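Local coordinates for protein putative glutathione S-transferase (Corynebacterium glutamicum, PDB 3M1G) that probably acts as a glutathione transferase of the omega-like, ECM4-related branch, with a thioredoxin-type N-terminal domain and a helical C-terminal domain, at residues Asp33-Asp38 and Leu163-Phe168; Val57-Tyr62 and Glu86-Leu91. All blocks are in the same frame, centred on the assembly; numbering follows the deposited sequence. Where two conformers were deposited one is given.

From the N terminus, the chain lays down the short strand 34-36, which contact 1 joins to the loop after helix 154-163, closing a loop of 124 residues. Contact 2 lies wholly within that span: it closes a loop of 23 residues, holding helix 71-83, between 57-62 and 86-91, and the two contacts nest without crossing. The centres of contacts 1 and 2 are about 12 Å apart, and the two touch directly. V36 O and V57 N are 3.0 Å apart, a probable hydrogen bond, and W165 CE2 packs 3.7 Å from V57 CG1. Together they tie the N-terminal strands and the edge of the thioredoxin-like sheet to the loop following helix 154-163.

Contact 1: residues Asp33-Asp38 and Leu163-Phe168; sequences DRIVAD and LEWKQF
E164 reaches with its carboxylate to the backbone N of A37, just past strand 34-36. A37 N donates to E164 OE1 over 2.9 Å, and the N-H...O angle of 178° makes the bond practically straight; the lone pair used is the anti one, facing away from OE2. The chain bends at chi2 (-54°), which sets CD between A37 N and R34 NH2. E164 CG lies 3.5 Å from I35 O. OE1 has a second donor in a water at 2.6 Å, which also accepts a weak bond from D38 N. R34 has its stronger partner in D160 of helix 154-163, a salt bridge through NE. E164 is a second, more distant acid: R34 NH2 stands 3.5 Å from E164 OE2 in a long salt bridge, the planar groups 82° apart. Sharing the arginine probably helps to keep both acids ionised. V36 CG1 lies against one guanidinium face, offset toward its rim.

On the other flank, W165 NE1 donates over 2.8 Å to a water in the indole plane, and that water donates to I35 O at 3.3 Å, joining indole N-H and strand carbonyl through solvent. The ring's CZ2 lies 3.9 Å from I35 CG2 in an oblique approach.

This is structural packing away from the predicted active-site residues: a carboxylate takes the N-H of the residue after edge strand 34-36, joining the N-terminal three-stranded sheet to the loop after helix 154-163. F161 of that helix meets W165 edge-to-face, I35 and W165 both pack on Y62 of strand 62-66, and strand 34-36 runs parallel to its partner 53-56.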
# COMPACT_ATOMS: atom_id res chain seq x y z
N ASP A 33 14.94 20.34 30.49
CA ASP A 33 14.41 21.39 31.36
C ASP A 33 12.91 21.42 31.17
O ASP A 33 12.40 20.81 30.23
CB ASP A 33 14.97 22.78 31.01
CG ASP A 33 16.41 22.96 31.37
OD1 ASP A 33 17.02 22.04 32.00
OD2 ASP A 33 16.95 24.06 31.07
N ARG A 34 12.19 22.12 32.04
CA ARG A 34 10.73 22.20 31.96
C ARG A 34 10.29 23.64 32.20
O ARG A 34 11.00 24.39 32.90
CB ARG A 34 10.08 21.26 32.99
CG ARG A 34 10.27 19.78 32.66
CD ARG A 34 9.67 18.87 33.78
NE ARG A 34 8.24 19.20 33.93
CZ ARG A 34 7.58 19.30 35.09
NH1 ARG A 34 8.17 19.08 36.25
NH2 ARG A 34 6.30 19.65 35.09
N ILE A 35 9.20 24.03 31.56
CA ILE A 35 8.57 25.30 31.80
C ILE A 35 7.38 25.07 32.73
O ILE A 35 6.49 24.29 32.40
CB ILE A 35 8.13 26.02 30.50
CG1 ILE A 35 9.22 25.93 29.42
CG2 ILE A 35 7.85 27.50 30.80
CD1 ILE A 35 8.94 26.72 28.13
N VAL A 36 7.39 25.70 33.90
CA VAL A 36 6.44 25.41 34.95
C VAL A 36 5.77 26.65 35.56
O VAL A 36 6.27 27.77 35.47
CB VAL A 36 7.09 24.57 36.08
CG1 VAL A 36 7.72 23.29 35.51
CG2 VAL A 36 8.12 25.40 36.88
N ALA A 37 4.61 26.39 36.16
CA ALA A 37 3.79 27.39 36.82
C ALA A 37 4.40 27.90 38.12
O ALA A 37 4.16 29.06 38.47
CB ALA A 37 2.37 26.83 37.10
N ASP A 38 5.22 27.11 38.82
CA ASP A 38 5.72 27.58 40.13
C ASP A 38 7.09 28.27 40.07
O ASP A 38 7.76 28.45 41.09
CB ASP A 38 5.71 26.45 41.18
CG ASP A 38 6.57 25.27 40.78
OD1 ASP A 38 7.17 25.29 39.71
OD2 ASP A 38 6.63 24.28 41.55
N LEU A 163 -0.87 21.02 31.89
CA LEU A 163 -0.94 21.21 33.34
C LEU A 163 -0.26 22.49 33.80
O LEU A 163 -0.72 23.11 34.71
CB LEU A 163 -0.32 20.01 34.08
CG LEU A 163 -0.90 18.62 33.77
CD1 LEU A 163 -0.31 17.58 34.77
CD2 LEU A 163 -2.43 18.65 33.77
N GLU A 164 0.85 22.88 33.18
CA GLU A 164 1.61 24.05 33.69
C GLU A 164 1.11 25.36 33.11
O GLU A 164 1.21 26.41 33.76
CB GLU A 164 3.09 23.90 33.35
CG GLU A 164 3.77 22.67 33.99
CD GLU A 164 3.60 22.60 35.49
OE1 GLU A 164 3.66 23.65 36.21
OE2 GLU A 164 3.42 21.46 35.96
N TRP A 165 0.55 25.29 31.90
CA TRP A 165 0.13 26.50 31.16
C TRP A 165 -1.34 26.80 31.29
O TRP A 165 -1.86 27.64 30.58
CB TRP A 165 0.50 26.34 29.66
CG TRP A 165 1.95 26.46 29.34
CD1 TRP A 165 2.91 25.47 29.38
CD2 TRP A 165 2.64 27.65 28.92
NE1 TRP A 165 4.13 25.98 29.01
CE2 TRP A 165 3.99 27.31 28.72
CE3 TRP A 165 2.24 28.97 28.69
CZ2 TRP A 165 4.94 28.25 28.31
CZ3 TRP A 165 3.17 29.90 28.29
CH2 TRP A 165 4.51 29.54 28.11
N LYS A 166 -2.02 26.16 32.24
CA LYS A 166 -3.45 26.28 32.44
C LYS A 166 -4.01 27.69 32.46
O LYS A 166 -5.10 27.95 31.93
CB LYS A 166 -3.84 25.65 33.79
CG LYS A 166 -4.63 24.40 33.75
CD LYS A 166 -4.71 23.70 35.17
CE LYS A 166 -4.97 22.16 35.04
NZ LYS A 166 -4.59 21.40 36.28
N GLN A 167 -3.30 28.60 33.13
CA GLN A 167 -3.84 29.97 33.22
C GLN A 167 -3.75 30.70 31.91
O GLN A 167 -4.35 31.74 31.79
CB GLN A 167 -3.13 30.77 34.32
CG GLN A 167 -3.23 30.14 35.70
CD GLN A 167 -4.68 29.77 36.14
OE1 GLN A 167 -4.86 28.72 36.75
NE2 GLN A 167 -5.68 30.63 35.84
N PHE A 168 -3.04 30.17 30.92
CA PHE A 168 -2.96 30.78 29.60
C PHE A 168 -3.85 30.07 28.56
O PHE A 168 -3.91 30.51 27.43
CB PHE A 168 -1.53 30.77 29.08
CG PHE A 168 -0.56 31.58 29.92
CD1 PHE A 168 -0.03 31.06 31.07
CD2 PHE A 168 -0.21 32.86 29.56
CE1 PHE A 168 0.84 31.82 31.88
CE2 PHE A 168 0.67 33.60 30.32
CZ PHE A 168 1.18 33.10 31.49
O HOH W 1 5.81 23.80 29.25
O HOH W 2 4.52 24.09 38.67

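Contact 2: residues Val57-Tyr62 and Glu86-Leu91; sequences VEAGRY and ENVISL
V88 O receives G60 N at 3.0 Å, and Y62 O receives S90 N at 3.2 Å; these two backbone bonds join the loop 57-62 to the segment entering strand 90-93. The first is nearly straight (170° at the hydrogen), with its donor tilted 18° from the carbonyl plane. The second is more bent, at 153°, but lies in the plane of the Y62 carbonyl.

Packing is dense round Y62 O. Y62 O also meets I89 CA in a CA-H...O contact of 3.5 Å, and I89 CG2, held anti to the backbone N, lies 3.6 Å from Y62 O. I89 and Y62 are buried, and I89 also touches W165. Toward A59 and G60, both exposed, the contact thins: the apolar touch there is A59 CB, 3.9 Å from V88 CB. A water bridges three backbone atoms, donating to E58 O and V88 O and accepting from Y62 N, so V88 O takes two donors, G60 N and this water.

Farther from strand 90-93, R61 NH1 and E58 OE2 form a hydrogen-bonded salt bridge of 2.9 Å, met from above the carboxylate plane; OE2 also takes G42 N, its stronger partner, and R61 NE pairs with E143. R61 CG covers the centre of one face of the Y62 ring.

Strand 62-66, helix 71-83 and parallel strand 90-93 form a beta-alpha-beta unit of the thioredoxin-like domain. With amide-carbonyl bonds and one water spanning the segments, the start of its strand pairing is probably fixed chiefly by main-chain geometry.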
# COMPACT_ATOMS: atom_id res chain seq x y z
N VAL A 57 6.47 29.78 33.18
CA VAL A 57 5.43 30.03 32.15
C VAL A 57 5.18 31.54 32.10
O VAL A 57 5.09 32.20 33.15
CB VAL A 57 4.14 29.27 32.39
CG1 VAL A 57 4.36 27.74 32.35
CG2 VAL A 57 3.48 29.69 33.72
N GLU A 58 5.21 32.09 30.89
CA GLU A 58 4.85 33.46 30.60
C GLU A 58 4.64 33.62 29.11
O GLU A 58 5.21 32.86 28.32
CB GLU A 58 5.92 34.46 31.09
CG GLU A 58 7.29 34.21 30.53
CD GLU A 58 8.34 35.16 31.11
OE1 GLU A 58 8.48 36.31 30.61
OE2 GLU A 58 9.07 34.72 32.04
N ALA A 59 3.84 34.62 28.74
CA ALA A 59 3.51 34.89 27.38
C ALA A 59 4.67 35.60 26.69
O ALA A 59 5.33 36.46 27.28
CB ALA A 59 2.22 35.80 27.28
N GLY A 60 4.85 35.32 25.41
CA GLY A 60 5.77 36.11 24.60
C GLY A 60 7.25 35.82 24.86
O GLY A 60 8.09 36.60 24.45
N ARG A 61 7.58 34.74 25.57
CA ARG A 61 9.00 34.44 25.83
C ARG A 61 9.53 33.27 24.98
O ARG A 61 10.71 33.25 24.62
CB ARG A 61 9.23 34.13 27.31
CG ARG A 61 10.72 33.96 27.71
CD ARG A 61 10.89 33.94 29.21
NE ARG A 61 12.28 33.68 29.63
CZ ARG A 61 12.71 33.72 30.89
NH1 ARG A 61 11.88 34.00 31.90
NH2 ARG A 61 13.98 33.45 31.16
N TYR A 62 8.67 32.31 24.68
CA TYR A 62 9.09 31.06 24.06
C TYR A 62 8.46 30.80 22.69
O TYR A 62 7.34 31.27 22.39
CB TYR A 62 8.74 29.88 24.98
CG TYR A 62 9.16 30.05 26.40
CD1 TYR A 62 10.49 29.92 26.77
CD2 TYR A 62 8.22 30.40 27.39
CE1 TYR A 62 10.88 30.08 28.06
CE2 TYR A 62 8.58 30.57 28.69
CZ TYR A 62 9.92 30.43 29.04
OH TYR A 62 10.30 30.58 30.35
N GLU A 86 -1.78 29.52 21.05
CA GLU A 86 -1.19 30.08 19.84
C GLU A 86 -0.81 31.56 19.99
O GLU A 86 0.12 32.03 19.33
CB GLU A 86 -2.15 29.94 18.64
CG GLU A 86 -2.39 28.48 18.22
CD GLU A 86 -3.65 28.27 17.38
OE1 GLU A 86 -4.65 28.97 17.61
OE2 GLU A 86 -3.65 27.40 16.48
N ASN A 87 -1.54 32.30 20.82
CA ASN A 87 -1.22 33.70 21.00
C ASN A 87 -0.19 33.94 22.14
O ASN A 87 0.12 35.09 22.42
CB ASN A 87 -2.52 34.46 21.29
CG ASN A 87 -3.28 33.90 22.55
OD1 ASN A 87 -2.96 32.80 23.12
ND2 ASN A 87 -4.30 34.64 22.96
N VAL A 88 0.30 32.91 22.82
CA VAL A 88 1.27 33.12 23.89
C VAL A 88 2.63 32.44 23.70
O VAL A 88 3.63 32.86 24.31
CB VAL A 88 0.67 32.80 25.29
CG1 VAL A 88 -0.59 33.65 25.56
CG2 VAL A 88 0.37 31.38 25.44
N ILE A 89 2.65 31.40 22.86
CA ILE A 89 3.87 30.73 22.42
C ILE A 89 3.86 30.80 20.90
O ILE A 89 2.87 30.40 20.24
CB ILE A 89 3.88 29.25 22.84
CG1 ILE A 89 3.83 29.11 24.36
CG2 ILE A 89 5.09 28.48 22.24
CD1 ILE A 89 3.49 27.64 24.85
N SER A 90 4.93 31.35 20.33
CA SER A 90 5.01 31.52 18.88
C SER A 90 5.39 30.20 18.21
O SER A 90 5.72 29.22 18.89
CB SER A 90 6.02 32.63 18.51
OG SER A 90 7.33 32.27 18.94
N LEU A 91 5.34 30.17 16.88
CA LEU A 91 5.52 28.92 16.11
C LEU A 91 6.54 29.15 15.00
O LEU A 91 6.39 30.09 14.22
CB LEU A 91 4.22 28.44 15.46
CG LEU A 91 4.30 27.11 14.69
CD1 LEU A 91 4.57 25.93 15.67
CD2 LEU A 91 3.04 26.84 13.87
O HOH W 3 6.00 32.29 25.63